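Local coordinates for WbbZ protein (Klebsiella pneumoniae subsp. pneumoniae NTUH-K2044, PDB 6X1L) that is functionally uncharacterised but probably transfers pyruvyl groups to a polysaccharide, at residues Leu9-Asp12 with Leu13-Ser17; Leu136-Pro140 with Asn141-Phe145; Asn127-Phe130 with Asp131-Ser135. All coordinates share one frame; numbering follows the deposited sequence.

Interaction 1: Leu9-Asp12 with Leu13-Ser17; sequences LKFD and LLLKS
Phe11 and Leu15 make the main apolar contact along this turn of helix. Their side chains lie side by side and point the same way. The CD1 methyl of Leu15 sits over one face of the Phe11 ring, 3.9 Å from the ring centroid and 29° off the normal. This is a CH-pi contact. The methyl is displaced toward the far end of the ring, and Leu15 CD1 comes within 3.4 Å of Phe11 CZ. Phe11 CG stands opposite the backbone N (chi1 -168°), on the side of the carbonyl carbon, which lays the ring along the helix toward Leu15.

A looser apolar pair lies on the exposed side. Here Leu9 CD1 meets Leu13 CD1 at 4.0 Å, methyl to methyl, and the two chains cross at a slant.

The backbone bonds are those of a regular alpha-helix. Leu13 N donates to Leu9 O at 3.2 Å, and Leu15 N donates to Phe11 O at 3.1 Å. Lys16 N binds Asp12 O at 3.0 Å, while Lys16 CG packs on that same oxygen at 3.2 Å. The Asp12 carboxylate turns elsewhere and forms a salt bridge with Arg48.

Phe11 and Leu15 face inward against Phe45 of helix 33-48 and Met102 of strand 98-104. Phe11 also meets the ring of Phe123, in strand 120-124, edge to face.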
ATOM      1  N   LEU A   9      -7.317 -29.466  -6.124  1.00 86.88           N
ATOM      2  CA  LEU A   9      -8.029 -29.921  -7.314  1.00 77.28           C
ATOM      3  C   LEU A   9      -9.527 -30.012  -7.055  1.00 63.78           C
ATOM      4  O   LEU A   9     -10.336 -29.570  -7.878  1.00 62.36           O
ATOM      5  CB  LEU A   9      -7.484 -31.275  -7.770  1.00 82.78           C
ATOM      6  CG  LEU A   9      -8.238 -31.989  -8.896  1.00 79.55           C
ATOM      7  CD1 LEU A   9      -8.068 -31.265 -10.226  1.00 75.35           C
ATOM      8  CD2 LEU A   9      -7.795 -33.440  -9.003  1.00 82.65           C
ATOM      9  N   LYS A  10      -9.911 -30.586  -5.913  1.00 68.13           N
ATOM     10  CA  LYS A  10     -11.322 -30.638  -5.543  1.00 74.23           C
ATOM     11  C   LYS A  10     -11.943 -29.248  -5.549  1.00 69.71           C
ATOM     12  O   LYS A  10     -13.070 -29.062  -6.025  1.00 66.16           O
ATOM     13  CB  LYS A  10     -11.474 -31.286  -4.166  1.00 79.88           C
ATOM     14  CG  LYS A  10     -12.870 -31.175  -3.584  1.00 83.32           C
ATOM     15  CD  LYS A  10     -12.871 -31.411  -2.083  1.00 88.23           C
ATOM     16  CE  LYS A  10     -12.489 -32.838  -1.742  1.00 97.12           C
ATOM     17  NZ  LYS A  10     -12.477 -33.051  -0.270  1.00101.58           N
ATOM     18  N   PHE A  11     -11.206 -28.254  -5.044  1.00 65.38           N
ATOM     19  CA  PHE A  11     -11.727 -26.897  -4.948  1.00 58.80           C
ATOM     20  C   PHE A  11     -12.012 -26.306  -6.324  1.00 57.18           C
ATOM     21  O   PHE A  11     -13.067 -25.697  -6.535  1.00 56.20           O
ATOM     22  CB  PHE A  11     -10.733 -26.027  -4.176  1.00 58.88           C
ATOM     23  CG  PHE A  11     -11.274 -24.691  -3.767  1.00 60.66           C
ATOM     24  CD1 PHE A  11     -12.309 -24.600  -2.855  1.00 58.08           C
ATOM     25  CD2 PHE A  11     -10.726 -23.524  -4.273  1.00 59.62           C
ATOM     26  CE1 PHE A  11     -12.802 -23.369  -2.465  1.00 59.33           C
ATOM     27  CE2 PHE A  11     -11.213 -22.288  -3.889  1.00 64.82           C
ATOM     28  CZ  PHE A  11     -12.250 -22.210  -2.981  1.00 65.11           C
ATOM     29  N   ASP A  12     -11.086 -26.476  -7.271  1.00 58.41           N
ATOM     30  CA  ASP A  12     -11.282 -25.948  -8.619  1.00 56.73           C
ATOM     31  C   ASP A  12     -12.528 -26.547  -9.267  1.00 57.28           C
ATOM     32  O   ASP A  12     -13.426 -25.822  -9.710  1.00 58.50           O
ATOM     33  CB  ASP A  12     -10.045 -26.232  -9.479  1.00 64.12           C
ATOM     34  CG  ASP A  12      -8.777 -25.600  -8.919  1.00 74.16           C
ATOM     35  OD1 ASP A  12      -8.868 -24.808  -7.958  1.00 71.75           O
ATOM     36  OD2 ASP A  12      -7.684 -25.903  -9.441  1.00 76.94           O
ATOM     37  N   LEU A  13     -12.591 -27.879  -9.336  1.00 59.17           N
ATOM     38  CA  LEU A  13     -13.721 -28.542  -9.983  1.00 60.87           C
ATOM     39  C   LEU A  13     -15.039 -28.164  -9.322  1.00 60.82           C
ATOM     40  O   LEU A  13     -16.051 -27.961 -10.004  1.00 71.36           O
ATOM     41  CB  LEU A  13     -13.520 -30.058  -9.949  1.00 64.00           C
ATOM     42  CG  LEU A  13     -12.287 -30.582 -10.687  1.00 66.02           C
ATOM     43  CD1 LEU A  13     -12.037 -32.044 -10.363  1.00 67.73           C
ATOM     44  CD2 LEU A  13     -12.445 -30.383 -12.187  1.00 72.25           C
ATOM     45  N   LEU A  14     -15.041 -28.044  -7.997  1.00 63.95           N
ATOM     46  CA  LEU A  14     -16.272 -27.742  -7.274  1.00 59.95           C
ATOM     47  C   LEU A  14     -16.809 -26.363  -7.640  1.00 61.94           C
ATOM     48  O   LEU A  14     -17.992 -26.213  -7.965  1.00 59.13           O
ATOM     49  CB  LEU A  14     -16.017 -27.848  -5.773  1.00 71.47           C
ATOM     50  CG  LEU A  14     -17.205 -27.978  -4.830  1.00 74.32           C
ATOM     51  CD1 LEU A  14     -18.058 -29.194  -5.174  1.00 68.94           C
ATOM     52  CD2 LEU A  14     -16.677 -28.078  -3.420  1.00 75.91           C
ATOM     53  N   LEU A  15     -15.958 -25.335  -7.593  1.00 56.32           N
ATOM     54  CA  LEU A  15     -16.446 -24.006  -7.937  1.00 55.24           C
ATOM     55  C   LEU A  15     -16.808 -23.910  -9.411  1.00 55.82           C
ATOM     56  O   LEU A  15     -17.775 -23.226  -9.766  1.00 61.77           O
ATOM     57  CB  LEU A  15     -15.417 -22.942  -7.544  1.00 55.50           C
ATOM     58  CG  LEU A  15     -15.637 -22.470  -6.103  1.00 62.95           C
ATOM     59  CD1 LEU A  15     -14.441 -21.737  -5.569  1.00 73.22           C
ATOM     60  CD2 LEU A  15     -16.870 -21.584  -6.008  1.00 68.79           C
ATOM     61  N   LYS A  16     -16.066 -24.595 -10.283  1.00 56.48           N
ATOM     62  CA  LYS A  16     -16.458 -24.643 -11.686  1.00 57.97           C
ATOM     63  C   LYS A  16     -17.807 -25.331 -11.865  1.00 67.60           C
ATOM     64  O   LYS A  16     -18.585 -24.956 -12.751  1.00 61.67           O
ATOM     65  CB  LYS A  16     -15.381 -25.348 -12.512  1.00 68.06           C
ATOM     66  CG  LYS A  16     -14.086 -24.551 -12.607  1.00 67.01           C
ATOM     67  CD  LYS A  16     -13.294 -24.887 -13.857  1.00 72.36           C
ATOM     68  CE  LYS A  16     -12.368 -26.067 -13.635  1.00 77.94           C
ATOM     69  NZ  LYS A  16     -11.366 -26.166 -14.733  1.00 93.16           N
ATOM     70  N   SER A  17     -18.110 -26.323 -11.024  1.00 61.00           N
ATOM     71  CA  SER A  17     -19.410 -26.986 -11.100  1.00 63.78           C
ATOM     72  C   SER A  17     -20.539 -26.029 -10.730  1.00 63.73           C
ATOM     73  O   SER A  17     -21.573 -25.992 -11.405  1.00 66.17           O
ATOM     74  CB  SER A  17     -19.426 -28.211 -10.188  1.00 65.21           C
ATOM     75  OG  SER A  17     -20.698 -28.837 -10.212  1.00 77.07           O
TER

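Interaction 2: Leu136-Pro140 with Asn141-Phe145; sequences LNYEP and NKNVF
The backbone of Glu139 is held by the side chain and the backbone N of Asn143. Glu139 N donates to Asn143 OD1 at 2.7 Å, in the carbonyl plane and on a lone pair. Glu139 O takes two N-H groups, from Lys142 N at 3.0 Å and from Asn143 N at 3.2 Å. Asn143 thus grips both the N-H and the C=O of Glu139. Its CG lies between the backbone N and the carbonyl carbon (chi1 55°), which brings the amide back over the turn. The Asn143 ND2 atom comes within 3.6 Å of Tyr138 CD2, with ring and amide planes 37° apart.

Residues 139-142 form a type II beta-turn, with Pro140 and Asn141 at its corners. Asn141 has the left-handed backbone conformation that this turn needs. The chain then comes back on itself, and Pro140 and Val144 form a single beta bridge. Pro140 CA also makes a CA-H...O contact with Val144 O at 3.4 Å.

Next to the turn, Tyr138 CB packs on Val144 CG1 at 3.7 Å. Further out, Tyr138 OH is hydrogen-bonded to Phe113 O, which ties the ring's far end. Backbone bonds from Asn143 and Phe145 to Val122 set the outgoing chain beside strand 120-124.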
ATOM      1  N   LEU A 136     -22.110 -29.124  13.738  1.00 63.71           N
ATOM      2  CA  LEU A 136     -23.433 -28.522  13.609  1.00 65.86           C
ATOM      3  C   LEU A 136     -24.297 -29.252  12.591  1.00 72.12           C
ATOM      4  O   LEU A 136     -25.228 -28.656  12.032  1.00 79.07           O
ATOM      5  CB  LEU A 136     -23.305 -27.037  13.251  1.00 62.99           C
ATOM      6  CG  LEU A 136     -22.479 -26.194  14.213  1.00 67.54           C
ATOM      7  CD1 LEU A 136     -22.415 -24.738  13.768  1.00 69.85           C
ATOM      8  CD2 LEU A 136     -23.051 -26.306  15.611  1.00 71.14           C
ATOM      9  N   ASN A 137     -23.987 -30.524  12.328  1.00 71.66           N
ATOM     10  CA  ASN A 137     -24.712 -31.406  11.420  1.00 68.01           C
ATOM     11  C   ASN A 137     -24.535 -31.037   9.950  1.00 59.02           C
ATOM     12  O   ASN A 137     -25.317 -31.482   9.106  1.00 62.63           O
ATOM     13  CB  ASN A 137     -26.200 -31.469  11.778  1.00 73.08           C
ATOM     14  CG  ASN A 137     -26.710 -32.889  11.866  1.00 77.49           C
ATOM     15  OD1 ASN A 137     -25.930 -33.840  11.974  1.00 72.41           O
ATOM     16  ND2 ASN A 137     -28.024 -33.043  11.832  1.00 82.21           N
ATOM     17  N   TYR A 138     -23.523 -30.240   9.618  1.00 56.22           N
ATOM     18  CA  TYR A 138     -23.169 -30.050   8.220  1.00 55.78           C
ATOM     19  C   TYR A 138     -22.545 -31.324   7.665  1.00 60.55           C
ATOM     20  O   TYR A 138     -21.859 -32.066   8.373  1.00 65.56           O
ATOM     21  CB  TYR A 138     -22.201 -28.871   8.060  1.00 53.69           C
ATOM     22  CG  TYR A 138     -22.895 -27.536   8.052  1.00 53.21           C
ATOM     23  CD1 TYR A 138     -23.438 -27.008   9.217  1.00 62.79           C
ATOM     24  CD2 TYR A 138     -23.005 -26.800   6.881  1.00 59.70           C
ATOM     25  CE1 TYR A 138     -24.074 -25.783   9.216  1.00 58.85           C
ATOM     26  CE2 TYR A 138     -23.636 -25.568   6.869  1.00 55.96           C
ATOM     27  CZ  TYR A 138     -24.168 -25.065   8.038  1.00 58.57           C
ATOM     28  OH  TYR A 138     -24.802 -23.844   8.028  1.00 55.72           O
ATOM     29  N   GLU A 139     -22.776 -31.571   6.376  1.00 61.29           N
ATOM     30  CA  GLU A 139     -22.390 -32.842   5.778  1.00 69.40           C
ATOM     31  C   GLU A 139     -21.103 -32.679   4.989  1.00 61.08           C
ATOM     32  O   GLU A 139     -21.108 -31.986   3.960  1.00 67.99           O
ATOM     33  CB  GLU A 139     -23.498 -33.370   4.875  1.00 68.39           C
ATOM     34  CG  GLU A 139     -23.123 -34.623   4.115  1.00 79.90           C
ATOM     35  CD  GLU A 139     -24.334 -35.435   3.716  1.00 94.02           C
ATOM     36  OE1 GLU A 139     -25.457 -35.062   4.122  1.00 98.60           O
ATOM     37  OE2 GLU A 139     -24.166 -36.445   3.002  1.00101.47           O
ATOM     38  N   PRO A 140     -20.000 -33.298   5.414  1.00 66.58           N
ATOM     39  CA  PRO A 140     -18.736 -33.145   4.682  1.00 70.39           C
ATOM     40  C   PRO A 140     -18.879 -33.557   3.227  1.00 67.09           C
ATOM     41  O   PRO A 140     -19.557 -34.533   2.902  1.00 61.87           O
ATOM     42  CB  PRO A 140     -17.773 -34.066   5.439  1.00 71.36           C
ATOM     43  CG  PRO A 140     -18.349 -34.164   6.809  1.00 74.52           C
ATOM     44  CD  PRO A 140     -19.840 -34.129   6.619  1.00 74.35           C
ATOM     45  N   ASN A 141     -18.238 -32.785   2.352  1.00 70.74           N
ATOM     46  CA  ASN A 141     -18.229 -32.958   0.902  1.00 72.09           C
ATOM     47  C   ASN A 141     -19.578 -32.668   0.254  1.00 70.72           C
ATOM     48  O   ASN A 141     -19.765 -32.978  -0.932  1.00 67.29           O
ATOM     49  CB  ASN A 141     -17.732 -34.349   0.495  1.00 73.86           C
ATOM     50  CG  ASN A 141     -16.228 -34.486   0.639  1.00 79.60           C
ATOM     51  OD1 ASN A 141     -15.494 -33.498   0.561  1.00 83.31           O
ATOM     52  ND2 ASN A 141     -15.761 -35.708   0.849  1.00 89.79           N
ATOM     53  N   LYS A 142     -20.512 -32.052   0.981  1.00 67.98           N
ATOM     54  CA  LYS A 142     -21.768 -31.599   0.395  1.00 61.10           C
ATOM     55  C   LYS A 142     -21.998 -30.116   0.669  1.00 62.62           C
ATOM     56  O   LYS A 142     -22.189 -29.329  -0.264  1.00 66.95           O
ATOM     57  CB  LYS A 142     -22.945 -32.428   0.920  1.00 72.08           C
ATOM     58  CG  LYS A 142     -24.291 -31.939   0.411  1.00 79.77           C
ATOM     59  CD  LYS A 142     -25.386 -32.963   0.630  1.00 86.47           C
ATOM     60  CE  LYS A 142     -26.686 -32.515  -0.021  1.00 89.30           C
ATOM     61  NZ  LYS A 142     -27.696 -33.611  -0.043  1.00 98.30           N
ATOM     62  N   ASN A 143     -21.987 -29.717   1.943  1.00 60.44           N
ATOM     63  CA  ASN A 143     -22.131 -28.309   2.290  1.00 60.77           C
ATOM     64  C   ASN A 143     -21.073 -27.836   3.283  1.00 57.06           C
ATOM     65  O   ASN A 143     -21.169 -26.709   3.778  1.00 56.27           O
ATOM     66  CB  ASN A 143     -23.535 -28.016   2.837  1.00 58.26           C
ATOM     67  CG  ASN A 143     -23.898 -28.894   4.014  1.00 66.95           C
ATOM     68  OD1 ASN A 143     -23.134 -29.776   4.403  1.00 75.68           O
ATOM     69  ND2 ASN A 143     -25.068 -28.651   4.594  1.00 67.14           N
ATOM     70  N   VAL A 144     -20.075 -28.660   3.594  1.00 57.43           N
ATOM     71  CA  VAL A 144     -18.907 -28.212   4.346  1.00 58.80           C
ATOM     72  C   VAL A 144     -17.680 -28.910   3.774  1.00 60.45           C
ATOM     73  O   VAL A 144     -17.714 -30.114   3.496  1.00 56.45           O
ATOM     74  CB  VAL A 144     -19.042 -28.458   5.863  1.00 51.70           C
ATOM     75  CG1 VAL A 144     -19.207 -29.943   6.183  1.00 54.59           C
ATOM     76  CG2 VAL A 144     -17.849 -27.867   6.606  1.00 53.19           C
ATOM     77  N   PHE A 145     -16.613 -28.140   3.559  1.00 60.59           N
ATOM     78  CA  PHE A 145     -15.376 -28.627   2.967  1.00 62.71           C
ATOM     79  C   PHE A 145     -14.201 -27.999   3.702  1.00 58.37           C
ATOM     80  O   PHE A 145     -14.337 -26.966   4.365  1.00 58.81           O
ATOM     81  CB  PHE A 145     -15.264 -28.283   1.471  1.00 62.85           C
ATOM     82  CG  PHE A 145     -16.439 -28.714   0.645  1.00 64.83           C
ATOM     83  CD1 PHE A 145     -16.373 -29.863  -0.127  1.00 62.18           C
ATOM     84  CD2 PHE A 145     -17.604 -27.960   0.616  1.00 60.04           C
ATOM     85  CE1 PHE A 145     -17.446 -30.257  -0.898  1.00 62.55           C
ATOM     86  CE2 PHE A 145     -18.683 -28.357  -0.150  1.00 59.48           C
ATOM     87  CZ  PHE A 145     -18.603 -29.505  -0.906  1.00 62.47           C
TER

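Interaction 3: Asn127-Phe130 with Asp131-Ser135; sequences NITF and DYIKS
Phe130 and Lys134 are brought alongside each other by their first torsions. In Phe130, CG points opposite the backbone N (chi1 -178°). In Lys134, CG falls between the backbone N and the carbonyl carbon (chi1 86°), and the rest of the chain is extended. The lysine therefore runs back along the helix. Its CD comes to 4.2 Å from Phe130 CE2, approaching the ring obliquely.

Beyond the ring, the Lys134 amine reaches Asp131. The salt bridge between Lys134 NZ and Asp131 OD1 is long, at 3.5 Å. Asp131 OD1 also lies 3.8 Å from Phe130 CD2, with the carboxylate and ring planes turned 49° from each other. Phe130, Asp131 and Lys134 thus form one cluster in which the aliphatic part of the lysine touches the ring and its charged end meets the acid. The bridge spans three residues, a common spacing for side-chain pairs along a helix.

Toward the sheet, Thr129 and Ile133 lie side by side and point the same way. Thr129 CG2 meets Ile133 CG1 at 4.1 Å. Behind them, Ile133 N donates almost straight to Thr129 O at 2.9 Å. Asp131 N binds Asn127 O at 3.0 Å and Lys134 N binds Phe130 O at 3.0 Å, so the alpha-helical bonding is continuous.

The polar ends of two side chains tie the helix to the loop before helix 110-115. Thr129 OG1 is bonded to Ile106 N and Arg107 NH1, as well as to Glu126 OE2, and Tyr132 OH is bonded to Gly108 O. The helix is the crossover of a beta-alpha-beta unit. Its Thr129 and Phe130 side chains rest on Cys124 of strand 120-124, and Phe130 also touches Ile146 of strand 144-146.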
ATOM      1  N   ASN A 127      -8.592 -27.226  10.541  1.00 52.34           N
ATOM      2  CA  ASN A 127      -9.312 -28.377  11.089  1.00 52.22           C
ATOM      3  C   ASN A 127     -10.265 -27.997  12.213  1.00 55.77           C
ATOM      4  O   ASN A 127     -11.242 -28.716  12.460  1.00 63.27           O
ATOM      5  CB  ASN A 127      -8.318 -29.418  11.602  1.00 54.47           C
ATOM      6  CG  ASN A 127      -7.865 -30.373  10.524  1.00 71.51           C
ATOM      7  OD1 ASN A 127      -8.677 -30.904   9.767  1.00 74.66           O
ATOM      8  ND2 ASN A 127      -6.558 -30.597  10.447  1.00 78.38           N
ATOM      9  N   ILE A 128      -9.981 -26.909  12.930  1.00 54.11           N
ATOM     10  CA  ILE A 128     -10.843 -26.514  14.039  1.00 57.25           C
ATOM     11  C   ILE A 128     -12.176 -26.005  13.514  1.00 57.31           C
ATOM     12  O   ILE A 128     -13.244 -26.372  14.019  1.00 56.26           O
ATOM     13  CB  ILE A 128     -10.140 -25.465  14.919  1.00 61.27           C
ATOM     14  CG1 ILE A 128      -8.857 -26.048  15.513  1.00 63.48           C
ATOM     15  CG2 ILE A 128     -11.078 -24.987  16.019  1.00 61.60           C
ATOM     16  CD1 ILE A 128      -8.202 -25.160  16.541  1.00 72.76           C
ATOM     17  N   THR A 129     -12.137 -25.162  12.480  1.00 50.53           N
ATOM     18  CA  THR A 129     -13.372 -24.700  11.855  1.00 48.75           C
ATOM     19  C   THR A 129     -14.120 -25.853  11.196  1.00 54.04           C
ATOM     20  O   THR A 129     -15.349 -25.941  11.295  1.00 52.42           O
ATOM     21  CB  THR A 129     -13.059 -23.602  10.835  1.00 50.55           C
ATOM     22  OG1 THR A 129     -12.532 -22.460  11.520  1.00 47.90           O
ATOM     23  CG2 THR A 129     -14.313 -23.189  10.081  1.00 52.24           C
ATOM     24  N   PHE A 130     -13.392 -26.755  10.533  1.00 50.39           N
ATOM     25  CA  PHE A 130     -14.031 -27.871   9.847  1.00 49.44           C
ATOM     26  C   PHE A 130     -14.773 -28.769  10.828  1.00 54.24           C
ATOM     27  O   PHE A 130     -15.928 -29.142  10.594  1.00 52.60           O
ATOM     28  CB  PHE A 130     -12.985 -28.667   9.064  1.00 52.27           C
ATOM     29  CG  PHE A 130     -13.561 -29.807   8.273  1.00 60.20           C
ATOM     30  CD1 PHE A 130     -14.407 -29.565   7.203  1.00 63.27           C
ATOM     31  CD2 PHE A 130     -13.251 -31.117   8.593  1.00 67.74           C
ATOM     32  CE1 PHE A 130     -14.941 -30.610   6.473  1.00 66.84           C
ATOM     33  CE2 PHE A 130     -13.782 -32.169   7.865  1.00 73.64           C
ATOM     34  CZ  PHE A 130     -14.628 -31.914   6.803  1.00 68.44           C
ATOM     35  N   ASP A 131     -14.126 -29.125  11.941  1.00 57.36           N
ATOM     36  CA  ASP A 131     -14.784 -29.975  12.930  1.00 59.27           C
ATOM     37  C   ASP A 131     -15.933 -29.248  13.613  1.00 57.31           C
ATOM     38  O   ASP A 131     -16.924 -29.878  13.991  1.00 57.76           O
ATOM     39  CB  ASP A 131     -13.775 -30.464  13.967  1.00 59.71           C
ATOM     40  CG  ASP A 131     -12.753 -31.410  13.379  1.00 64.57           C
ATOM     41  OD1 ASP A 131     -13.004 -31.942  12.279  1.00 69.62           O
ATOM     42  OD2 ASP A 131     -11.704 -31.628  14.020  1.00 71.82           O
ATOM     43  N   TYR A 132     -15.824 -27.929  13.772  1.00 52.19           N
ATOM     44  CA  TYR A 132     -16.916 -27.167  14.368  1.00 52.80           C
ATOM     45  C   TYR A 132     -18.148 -27.180  13.469  1.00 59.21           C
ATOM     46  O   TYR A 132     -19.244 -27.556  13.908  1.00 57.47           O
ATOM     47  CB  TYR A 132     -16.452 -25.735  14.652  1.00 56.70           C
ATOM     48  CG  TYR A 132     -17.572 -24.770  14.961  1.00 56.98           C
ATOM     49  CD1 TYR A 132     -18.557 -25.086  15.888  1.00 54.02           C
ATOM     50  CD2 TYR A 132     -17.632 -23.531  14.335  1.00 53.16           C
ATOM     51  CE1 TYR A 132     -19.579 -24.204  16.169  1.00 59.04           C
ATOM     52  CE2 TYR A 132     -18.645 -22.643  14.613  1.00 53.08           C
ATOM     53  CZ  TYR A 132     -19.615 -22.981  15.530  1.00 56.60           C
ATOM     54  OH  TYR A 132     -20.627 -22.093  15.804  1.00 58.61           O
ATOM     55  N   ILE A 133     -17.986 -26.792  12.201  1.00 53.48           N
ATOM     56  CA  ILE A 133     -19.129 -26.727  11.293  1.00 58.20           C
ATOM     57  C   ILE A 133     -19.756 -28.103  11.114  1.00 59.96           C
ATOM     58  O   ILE A 133     -20.985 -28.249  11.148  1.00 58.49           O
ATOM     59  CB  ILE A 133     -18.715 -26.122   9.939  1.00 60.80           C
ATOM     60  CG1 ILE A 133     -18.158 -24.709  10.127  1.00 58.38           C
ATOM     61  CG2 ILE A 133     -19.903 -26.107   8.988  1.00 60.02           C
ATOM     62  CD1 ILE A 133     -19.142 -23.747  10.759  1.00 59.29           C
ATOM     63  N   LYS A 134     -18.931 -29.132  10.914  1.00 56.10           N
ATOM     64  CA  LYS A 134     -19.482 -30.471  10.758  1.00 54.86           C
ATOM     65  C   LYS A 134     -20.153 -30.962  12.035  1.00 59.54           C
ATOM     66  O   LYS A 134     -21.034 -31.824  11.961  1.00 58.65           O
ATOM     67  CB  LYS A 134     -18.395 -31.455  10.314  1.00 62.46           C
ATOM     68  CG  LYS A 134     -17.582 -32.071  11.444  1.00 70.65           C
ATOM     69  CD  LYS A 134     -16.556 -33.059  10.900  1.00 78.88           C
ATOM     70  CE  LYS A 134     -15.828 -33.781  12.026  1.00 90.16           C
ATOM     71  NZ  LYS A 134     -14.848 -34.782  11.514  1.00 96.12           N
ATOM     72  N   SER A 135     -19.771 -30.427  13.198  1.00 58.54           N
ATOM     73  CA  SER A 135     -20.460 -30.795  14.429  1.00 68.06           C
ATOM     74  C   SER A 135     -21.859 -30.202  14.486  1.00 69.54           C
ATOM     75  O   SER A 135     -22.714 -30.729  15.203  1.00 65.17           O
ATOM     76  CB  SER A 135     -19.648 -30.357  15.652  1.00 61.15           C
ATOM     77  OG  SER A 135     -19.803 -28.976  15.927  1.00 56.71           O
TER

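In the fold
All three interactions belong to the part of the chain built round the six-stranded parallel sheet. Along the chain the order is interaction 1, then 3, then 2. Interactions 3 and 2 are neighbours, with centres about 9 Å apart: helix 127-135 leads through the turn into edge strand 144-146, and Val144 CG2 packs on Ile133 CG2 at 3.6 Å. Interaction 1 lies about 16 Å from interaction 2, centre to centre. They touch through Leu14 and Phe145 and through a probable hydrogen bond from Lys10 to Asn141. Neighbouring residues of strand 144-146 thus serve two helices. Interactions 1 and 3 do not touch. The two parallel sheets, with the family, are consistent with a GT-B-like fold.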